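Long-range contacts in putative amidohydrolase/peptidase (Burkholderia cenocepacia, PDB 4WJB), which probably hydrolyses carbon-nitrogen bonds other than peptide bonds as a zinc-dependent amidohydrolase of the peptidase M20 family: residues 88-93 and 132-137; 93-98 and 199-204; 148-153 and 370-375. All coordinates share one frame; numbering follows the deposited sequence.

Contact 1. Residues 88-93 and 132-137. With SO4 (sulfate ion), chain F.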
loop_
_atom_site.group_PDB
_atom_site.type_symbol
_atom_site.label_atom_id
_atom_site.label_comp_id
_atom_site.label_asym_id
_atom_site.label_seq_id
_atom_site.Cartn_x
_atom_site.Cartn_y
_atom_site.Cartn_z
ATOM N N ALA A 88 -45.333 34.205 9.858
ATOM C CA ALA A 88 -44.001 34.346 10.448
ATOM C C ALA A 88 -43.037 33.279 9.926
ATOM O O ALA A 88 -43.446 32.159 9.624
ATOM C CB ALA A 88 -44.083 34.276 11.967
ATOM N N ALA A 89 -41.758 33.634 9.813
ATOM C CA ALA A 89 -40.734 32.666 9.444
ATOM C C ALA A 89 -40.727 31.517 10.445
ATOM O O ALA A 89 -40.748 31.741 11.657
ATOM C CB ALA A 89 -39.361 33.329 9.374
ATOM N N PRO A 90 -40.719 30.278 9.941
ATOM C CA PRO A 90 -40.845 29.118 10.822
ATOM C C PRO A 90 -39.550 28.744 11.526
ATOM O O PRO A 90 -38.452 29.090 11.073
ATOM C CB PRO A 90 -41.260 28.005 9.861
ATOM C CG PRO A 90 -40.574 28.379 8.587
ATOM C CD PRO A 90 -40.691 29.886 8.523
ATOM N N VAL A 91 -39.693 28.041 12.643
ATOM C CA VAL A 91 -38.595 27.277 13.204
ATOM C C VAL A 91 -38.708 25.872 12.631
ATOM O O VAL A 91 -39.787 25.278 12.654
ATOM C CB VAL A 91 -38.626 27.245 14.742
ATOM C CG1 VAL A 91 -37.540 26.303 15.276
ATOM C CG2 VAL A 91 -38.430 28.649 15.293
ATOM N N MET A 92 -37.607 25.351 12.101
ATOM C CA MET A 92 -37.622 24.058 11.425
ATOM C C MET A 92 -36.741 23.060 12.164
ATOM O O MET A 92 -35.696 23.420 12.695
ATOM C CB MET A 92 -37.157 24.201 9.968
ATOM C CG MET A 92 -37.104 22.881 9.181
ATOM S SD MET A 92 -36.867 23.086 7.393
ATOM C CE MET A 92 -35.327 24.009 7.350
ATOM N N THR A 93 -37.180 21.810 12.216
ATOM C CA THR A 93 -36.363 20.755 12.790
ATOM C C THR A 93 -36.650 19.453 12.069
ATOM O O THR A 93 -37.736 19.253 11.543
ATOM C CB THR A 93 -36.605 20.590 14.308
ATOM O OG1 THR A 93 -35.641 19.679 14.850
ATOM C CG2 THR A 93 -38.010 20.075 14.595
ATOM N N PRO A 132 -44.737 29.381 13.562
ATOM C CA PRO A 132 -45.013 27.993 13.202
ATOM C C PRO A 132 -43.745 27.155 13.315
ATOM O O PRO A 132 -42.643 27.676 13.140
ATOM C CB PRO A 132 -45.480 28.091 11.745
ATOM C CG PRO A 132 -44.842 29.337 11.237
ATOM C CD PRO A 132 -44.857 30.287 12.406
ATOM N N VAL A 133 -43.910 25.874 13.620
ATOM C CA VAL A 133 -42.801 24.932 13.672
ATOM C C VAL A 133 -42.932 23.901 12.554
ATOM O O VAL A 133 -43.962 23.242 12.442
ATOM C CB VAL A 133 -42.751 24.209 15.035
ATOM C CG1 VAL A 133 -41.608 23.197 15.069
ATOM C CG2 VAL A 133 -42.631 25.219 16.165
ATOM N N ASP A 134 -41.899 23.773 11.721
ATOM C CA ASP A 134 -41.880 22.756 10.672
ATOM C C ASP A 134 -41.051 21.558 11.110
ATOM O O ASP A 134 -39.927 21.729 11.551
ATOM C CB ASP A 134 -41.290 23.309 9.369
ATOM C CG ASP A 134 -42.263 24.171 8.598
ATOM O OD1 ASP A 134 -43.489 23.975 8.741
ATOM O OD2 ASP A 134 -41.793 25.048 7.841
ATOM N N VAL A 135 -41.605 20.354 10.993
ATOM C CA VAL A 135 -40.808 19.137 11.156
ATOM C C VAL A 135 -40.582 18.550 9.770
ATOM O O VAL A 135 -41.543 18.308 9.037
ATOM C CB VAL A 135 -41.486 18.100 12.080
ATOM C CG1 VAL A 135 -40.597 16.869 12.235
ATOM C CG2 VAL A 135 -41.784 18.719 13.445
ATOM N N VAL A 136 -39.318 18.342 9.402
ATOM C CA VAL A 136 -38.980 18.019 8.016
ATOM C C VAL A 136 -38.307 16.652 7.843
ATOM O O VAL A 136 -37.473 16.245 8.652
ATOM C CB VAL A 136 -38.044 19.102 7.401
ATOM C CG1 VAL A 136 -36.754 19.222 8.203
ATOM C CG2 VAL A 136 -37.730 18.794 5.939
ATOM N N ILE A 137 -38.697 15.947 6.789
ATOM C CA ILE A 137 -37.916 14.833 6.278
ATOM C C ILE A 137 -37.238 15.250 4.979
ATOM O O ILE A 137 -37.914 15.582 3.998
ATOM C CB ILE A 137 -38.771 13.595 6.004
ATOM C CG1 ILE A 137 -39.438 13.106 7.288
ATOM C CG2 ILE A 137 -37.905 12.490 5.402
ATOM C CD1 ILE A 137 -40.318 11.888 7.078
HETATM S S SO4 F . -40.746 37.412 11.224
HETATM O O1 SO4 F . -39.314 37.681 11.311
HETATM O O2 SO4 F . -41.028 36.672 9.998
HETATM O O3 SO4 F . -41.180 36.637 12.378
HETATM O O4 SO4 F . -41.501 38.665 11.228
#
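Val91-Thr93 and Val133-Val135 pair as the two parallel strands of a beta-alpha-beta unit, with helix 109-124 making the connection between them. Four backbone bonds alternate across the pair. Val91 N reaches Pro132 O at 3.0 Å, and Val91 O accepts Asp134 N at 2.8 Å; Thr93 then repeats the pattern, with N to Asp134 O and O from Val136 N. Alpha hydrogens fill in between, as where Val135 CA lies 3.1 Å from Thr93 O. The prolines sit where the strands begin: Pro132 needs no N-H there, and its ring lies against Ala88 and Pro90, with CG 4.1 Å from Pro90 CB.

Side chains alternate between the two faces. On one, Val91, Thr93, Val133 and Val135 offer the branched shapes suited to a strand, and the methyls Thr93 CG2 and Val135 CG2 lie side by side. On the other, Asp134 OD2 rests 3.6 Å from Pro90 CB, while its charge is met by Arg70 and Arg80. Val136 CG1 stands between its own backbone N and carbonyl carbon (chi1 59°), which carries it to Met92 CG at 3.8 Å; the flexible Met92 chain bends only at its end. Before the strand, Ala89 N gives a nearly straight bond (170°) to O2 of a sulfate, probably from the crystallisation liquor.

Helix 403-421 packs on the face of Val91, Thr93 and Val133, whereas Phe78 of strand 77-81 touches Met92 and Val136. Strand 91-96 also pairs with strand 198-204, and strand 133-138 continues the sheet to strand 77-81.

Contact 2. Residues 93-98 and 199-204. With ZN (zinc ion), chain E; EDO (1,2-ethanediol), chain J; EDO (1,2-ethanediol), chain K.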
loop_
_atom_site.group_PDB
_atom_site.type_symbol
_atom_site.label_atom_id
_atom_site.label_comp_id
_atom_site.label_asym_id
_atom_site.label_seq_id
_atom_site.Cartn_x
_atom_site.Cartn_y
_atom_site.Cartn_z
ATOM N N THR A 93 -37.180 21.810 12.216
ATOM C CA THR A 93 -36.363 20.755 12.790
ATOM C C THR A 93 -36.650 19.453 12.069
ATOM O O THR A 93 -37.736 19.253 11.543
ATOM C CB THR A 93 -36.605 20.590 14.308
ATOM O OG1 THR A 93 -35.641 19.679 14.850
ATOM C CG2 THR A 93 -38.010 20.075 14.595
ATOM N N GLY A 94 -35.663 18.572 12.017
ATOM C CA GLY A 94 -35.865 17.303 11.356
ATOM C C GLY A 94 -34.572 16.755 10.807
ATOM O O GLY A 94 -33.486 17.259 11.105
ATOM N N SER A 95 -34.694 15.726 9.984
ATOM C CA SER A 95 -33.533 14.986 9.528
ATOM C C SER A 95 -33.959 14.129 8.347
ATOM O O SER A 95 -34.853 14.512 7.590
ATOM C CB SER A 95 -32.965 14.141 10.673
ATOM O OG SER A 95 -31.706 13.581 10.350
ATOM N N HIS A 96 -33.334 12.972 8.192
ATOM C CA HIS A 96 -33.664 12.084 7.085
ATOM C C HIS A 96 -34.227 10.768 7.593
ATOM O O HIS A 96 -33.910 10.337 8.696
ATOM C CB HIS A 96 -32.431 11.831 6.223
ATOM C CG HIS A 96 -31.266 11.255 6.974
ATOM N ND1 HIS A 96 -30.940 9.916 6.932
ATOM C CD2 HIS A 96 -30.334 11.843 7.764
ATOM C CE1 HIS A 96 -29.866 9.701 7.673
ATOM N NE2 HIS A 96 -29.476 10.854 8.188
ATOM N N ALA A 97 -35.065 10.129 6.789
ATOM C CA ALA A 97 -35.650 8.858 7.188
ATOM C C ALA A 97 -34.965 7.697 6.466
ATOM O O ALA A 97 -35.000 6.554 6.925
ATOM C CB ALA A 97 -37.149 8.857 6.915
ATOM N N ASP A 98 -34.328 8.001 5.341
ATOM C CA ASP A 98 -33.685 6.970 4.532
ATOM C C ASP A 98 -32.391 6.500 5.189
ATOM O O ASP A 98 -31.825 7.198 6.031
ATOM C CB ASP A 98 -33.413 7.486 3.114
ATOM C CG ASP A 98 -32.378 8.593 3.079
ATOM O OD1 ASP A 98 -32.675 9.715 3.550
ATOM O OD2 ASP A 98 -31.267 8.345 2.563
ATOM N N ALA A 199 -33.119 26.788 12.423
ATOM C CA ALA A 199 -33.211 25.363 12.152
ATOM C C ALA A 199 -32.381 24.579 13.156
ATOM O O ALA A 199 -31.299 25.006 13.548
ATOM C CB ALA A 199 -32.767 25.053 10.731
ATOM N N TYR A 200 -32.904 23.434 13.571
ATOM C CA TYR A 200 -32.205 22.550 14.492
ATOM C C TYR A 200 -32.301 21.113 14.021
ATOM O O TYR A 200 -33.381 20.662 13.672
ATOM C CB TYR A 200 -32.791 22.662 15.896
ATOM C CG TYR A 200 -32.628 24.017 16.528
ATOM C CD1 TYR A 200 -31.448 24.364 17.167
ATOM C CD2 TYR A 200 -33.660 24.949 16.495
ATOM C CE1 TYR A 200 -31.291 25.606 17.753
ATOM C CE2 TYR A 200 -33.513 26.192 17.082
ATOM C CZ TYR A 200 -32.334 26.515 17.707
ATOM O OH TYR A 200 -32.187 27.751 18.284
ATOM N N GLU A 201 -31.182 20.393 14.021
ATOM C CA GLU A 201 -31.210 18.965 13.715
ATOM C C GLU A 201 -30.642 18.150 14.874
ATOM O O GLU A 201 -29.512 18.363 15.314
ATOM C CB GLU A 201 -30.437 18.649 12.424
ATOM C CG GLU A 201 -30.436 17.157 12.085
ATOM C CD GLU A 201 -29.949 16.850 10.676
ATOM O OE1 GLU A 201 -29.880 15.652 10.320
ATOM O OE2 GLU A 201 -29.639 17.794 9.926
ATOM N N LEU A 202 -31.449 17.219 15.362
ATOM C CA LEU A 202 -31.044 16.274 16.394
ATOM C C LEU A 202 -30.498 15.011 15.728
ATOM O O LEU A 202 -31.136 14.478 14.834
ATOM C CB LEU A 202 -32.246 15.959 17.293
ATOM C CG LEU A 202 -32.148 14.861 18.345
ATOM C CD1 LEU A 202 -31.110 15.211 19.401
ATOM C CD2 LEU A 202 -33.517 14.633 18.974
ATOM N N HIS A 203 -29.318 14.544 16.140
ATOM C CA HIS A 203 -28.672 13.416 15.463
ATOM C C HIS A 203 -27.722 12.693 16.421
ATOM O O HIS A 203 -27.141 13.306 17.318
ATOM C CB HIS A 203 -27.909 13.908 14.213
ATOM C CG HIS A 203 -27.712 12.867 13.143
ATOM N ND1 HIS A 203 -26.781 11.853 13.247
ATOM C CD2 HIS A 203 -28.295 12.713 11.928
ATOM C CE1 HIS A 203 -26.817 11.108 12.155
ATOM N NE2 HIS A 203 -27.727 11.607 11.336
ATOM N N ILE A 204 -27.571 11.385 16.247
ATOM C CA ILE A 204 -26.572 10.654 17.010
ATOM C C ILE A 204 -25.188 11.112 16.563
ATOM O O ILE A 204 -25.013 11.563 15.425
ATOM C CB ILE A 204 -26.705 9.135 16.834
ATOM C CG1 ILE A 204 -26.427 8.745 15.381
ATOM C CG2 ILE A 204 -28.091 8.672 17.265
ATOM C CD1 ILE A 204 -26.249 7.257 15.173
HETATM ZN ZN ZN E . -27.716 10.790 9.342
HETATM C C1 EDO J . -32.605 20.946 10.430
HETATM O O1 EDO J . -33.884 21.068 9.805
HETATM C C2 EDO J . -31.636 20.350 9.419
HETATM O O2 EDO J . -32.106 19.057 9.029
HETATM C C1 EDO K . -32.304 32.569 16.841
HETATM O O1 EDO K . -31.622 33.086 15.697
HETATM C C2 EDO K . -31.918 31.108 17.034
HETATM O O2 EDO K . -32.975 30.435 17.726
HETATM O O HOH W 1 -34.409 17.088 14.574
HETATM O O HOH W 2 -31.236 12.396 13.112
HETATM O O HOH W 3 -27.271 12.736 8.660
#
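Ser95 OG is gripped twice: it donates to Glu201 OE1 at 2.8 Å, meeting the carboxylate from above its plane, and accepts a hydrogen bond from a water that also donates to Leu202 O. With OG anti to the backbone N (chi1 -170°), the short serine points toward strand 198-204, and the extended Glu201 chain reaches across to it. Thr93, bridged to Tyr200, sends OG1 to Tyr200 O at 2.7 Å, from above the carbonyl plane, and a second water links OG1 to Leu202 N. Between Thr93 and Ser95, Gly94 has backbone angles hard to reach with a beta carbon, and its O touches Glu201 CG at 3.2 Å. The glutamate carries its other oxygen, OE2, to Ala373 N.

Farther along, the two segments supply two imidazoles to one zinc ion: His96 NE2 at 2.1 Å and His203 NE2 at 2.2 Å. The rings meet rim to rim, their planes 34° apart. Each is fixed in rotation through ND1, in its ring plane: His96 bonds to Asp98 O, and His203 to Ile204 O, almost straight (176°). A water and Asp107 complete the coordination, an arrangement typical of the M20 metallohydrolase zinc site, in which Asp107 is predicted to bridge to a second zinc.

Contact 3. Residues 148-153 and 370-375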
loop_
_atom_site.group_PDB
_atom_site.type_symbol
_atom_site.label_atom_id
_atom_site.label_comp_id
_atom_site.label_asym_id
_atom_site.label_seq_id
_atom_site.Cartn_x
_atom_site.Cartn_y
_atom_site.Cartn_z
ATOM N N PRO A 148 -25.379 12.622 -5.277
ATOM C CA PRO A 148 -24.601 12.607 -4.036
ATOM C C PRO A 148 -25.468 12.599 -2.777
ATOM O O PRO A 148 -26.696 12.704 -2.857
ATOM C CB PRO A 148 -23.812 13.912 -4.124
ATOM C CG PRO A 148 -24.795 14.852 -4.766
ATOM C CD PRO A 148 -25.585 14.003 -5.760
ATOM N N ALA A 149 -24.814 12.492 -1.623
ATOM C CA ALA A 149 -25.475 12.594 -0.325
ATOM C C ALA A 149 -26.040 13.992 -0.102
ATOM O O ALA A 149 -25.559 14.957 -0.699
ATOM C CB ALA A 149 -24.495 12.237 0.790
ATOM N N MET A 150 -27.059 14.095 0.751
ATOM C CA MET A 150 -27.608 15.387 1.157
ATOM C C MET A 150 -28.061 16.225 -0.036
ATOM O O MET A 150 -27.992 17.449 0.005
ATOM C CB MET A 150 -26.575 16.177 1.977
ATOM C CG MET A 150 -26.269 15.594 3.357
ATOM S SD MET A 150 -24.543 15.791 3.876
ATOM C CE MET A 150 -24.273 17.543 3.618
ATOM N N VAL A 151 -28.520 15.567 -1.094
ATOM C CA VAL A 151 -28.812 16.273 -2.337
ATOM C C VAL A 151 -30.040 17.168 -2.207
ATOM O O VAL A 151 -30.089 18.235 -2.817
ATOM C CB VAL A 151 -29.004 15.289 -3.524
ATOM C CG1 VAL A 151 -30.171 14.336 -3.276
ATOM C CG2 VAL A 151 -29.210 16.055 -4.827
ATOM N N SER A 152 -31.013 16.763 -1.389
ATOM C CA SER A 152 -32.289 17.480 -1.337
ATOM C C SER A 152 -32.229 18.700 -0.420
ATOM O O SER A 152 -32.743 19.765 -0.757
ATOM C CB SER A 152 -33.415 16.549 -0.891
ATOM O OG SER A 152 -34.670 17.177 -1.076
ATOM N N ALA A 153 -31.598 18.545 0.740
ATOM C CA ALA A 153 -31.307 19.700 1.567
ATOM C C ALA A 153 -30.376 20.618 0.778
ATOM O O ALA A 153 -30.396 21.837 0.950
ATOM C CB ALA A 153 -30.683 19.287 2.894
ATOM N N GLY A 370 -21.005 14.823 7.429
ATOM C CA GLY A 370 -21.957 15.744 6.839
ATOM C C GLY A 370 -23.376 15.407 7.250
ATOM O O GLY A 370 -23.728 14.236 7.391
ATOM N N HIS A 371 -24.188 16.438 7.464
ATOM C CA HIS A 371 -25.615 16.260 7.723
ATOM C C HIS A 371 -26.385 17.264 6.886
ATOM O O HIS A 371 -25.800 18.219 6.375
ATOM C CB HIS A 371 -25.942 16.442 9.214
ATOM C CG HIS A 371 -25.159 15.539 10.118
ATOM N ND1 HIS A 371 -25.456 14.200 10.274
ATOM C CD2 HIS A 371 -24.085 15.778 10.909
ATOM C CE1 HIS A 371 -24.598 13.656 11.120
ATOM N NE2 HIS A 371 -23.760 14.594 11.524
ATOM N N ASP A 372 -27.693 17.056 6.752
ATOM C CA ASP A 372 -28.541 18.007 6.037
ATOM C C ASP A 372 -28.381 19.414 6.608
ATOM O O ASP A 372 -28.361 20.391 5.860
ATOM C CB ASP A 372 -30.009 17.577 6.102
ATOM C CG ASP A 372 -30.275 16.295 5.337
ATOM O OD1 ASP A 372 -29.952 16.237 4.135
ATOM O OD2 ASP A 372 -30.791 15.334 5.944
ATOM N N ALA A 373 -28.237 19.505 7.929
ATOM C CA ALA A 373 -28.135 20.795 8.604
ATOM C C ALA A 373 -26.928 21.605 8.149
ATOM O O ALA A 373 -26.949 22.834 8.214
ATOM C CB ALA A 373 -28.092 20.604 10.120
ATOM N N CYS A 374 -25.879 20.920 7.699
ATOM C CA CYS A 374 -24.670 21.592 7.230
ATOM C C CYS A 374 -24.965 22.473 6.014
ATOM O O CYS A 374 -24.368 23.538 5.850
ATOM C CB CYS A 374 -23.578 20.569 6.894
ATOM S SG CYS A 374 -22.985 19.650 8.341
ATOM N N TYR A 375 -25.887 22.020 5.171
ATOM C CA TYR A 375 -26.301 22.783 4.001
ATOM C C TYR A 375 -27.363 23.823 4.383
ATOM O O TYR A 375 -27.338 24.954 3.902
ATOM C CB TYR A 375 -26.838 21.852 2.903
ATOM C CG TYR A 375 -25.770 21.074 2.139
ATOM C CD1 TYR A 375 -24.425 21.406 2.242
ATOM C CD2 TYR A 375 -26.120 20.010 1.312
ATOM C CE1 TYR A 375 -23.453 20.697 1.539
ATOM C CE2 TYR A 375 -25.161 19.296 0.607
ATOM C CZ TYR A 375 -23.829 19.646 0.723
ATOM O OH TYR A 375 -22.876 18.939 0.026
HETATM O O HOH W 4 -23.521 16.692 -1.290
HETATM O O HOH W 5 -30.988 15.712 1.623
#
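Just before Met150 meets Tyr375, Ala149 O accepts a hydrogen bond at 2.7 Å from a water that also bonds to Tyr375 OH. Met150 then takes the N-cap position of helix 151-157 with positive phi (56°). Its carbonyl O lies at the edge of the Tyr375 ring, in the ring plane and 3.4 Å from CD2, while its side chain climbs over one face. The chain bends at chi2 and chi3, placing CE 3.6 Å from the ring centroid and only 13° off the normal, a CH-pi contact. SD lies farther from the ring and oblique to it, a looser Met-aromatic contact. Long, pliable methionine can serve several neighbours here: CE touches His371 O at 3.2 Å and SD packs on Gly370, where a beta carbon would crowd the sulfur.

The contact brings the loop leading into helix 151-157 against the start of helix 372-376, beside the zinc site of the M20 fold; the His371 ring packs against the zinc ligand His203. In the first turn of helix 151-157, the small Ala153 lets CB come within 3.4 Å of Asp372 OD1. A water donates to that same oxygen at 2.8 Å and accepts a hydrogen bond from Ala153 N, while Glu141 also touches the Asp372 side chain.

From the N terminus, strand 91-96 enters contact 1 first, whose loop is closed by the return of strand 133-138 after helix 109-124. The same strand, through Thr93, also opens contact 2, which closes only when strand 198-204 arrives; the two contacts cross, and strand 91-96 lies between its two partners, probably hydrogen-bonded through Met92 O to Tyr200 N on one and through Ser95 N to Val136 O on the other. Contact 3 opens after contact 1 has closed, so these two run in series, but its long loop to residues 370-375 crosses contact 2. There His96 CB packs on Asp372 OD2, joining the sheet to the start of helix 372-376 beside the zinc.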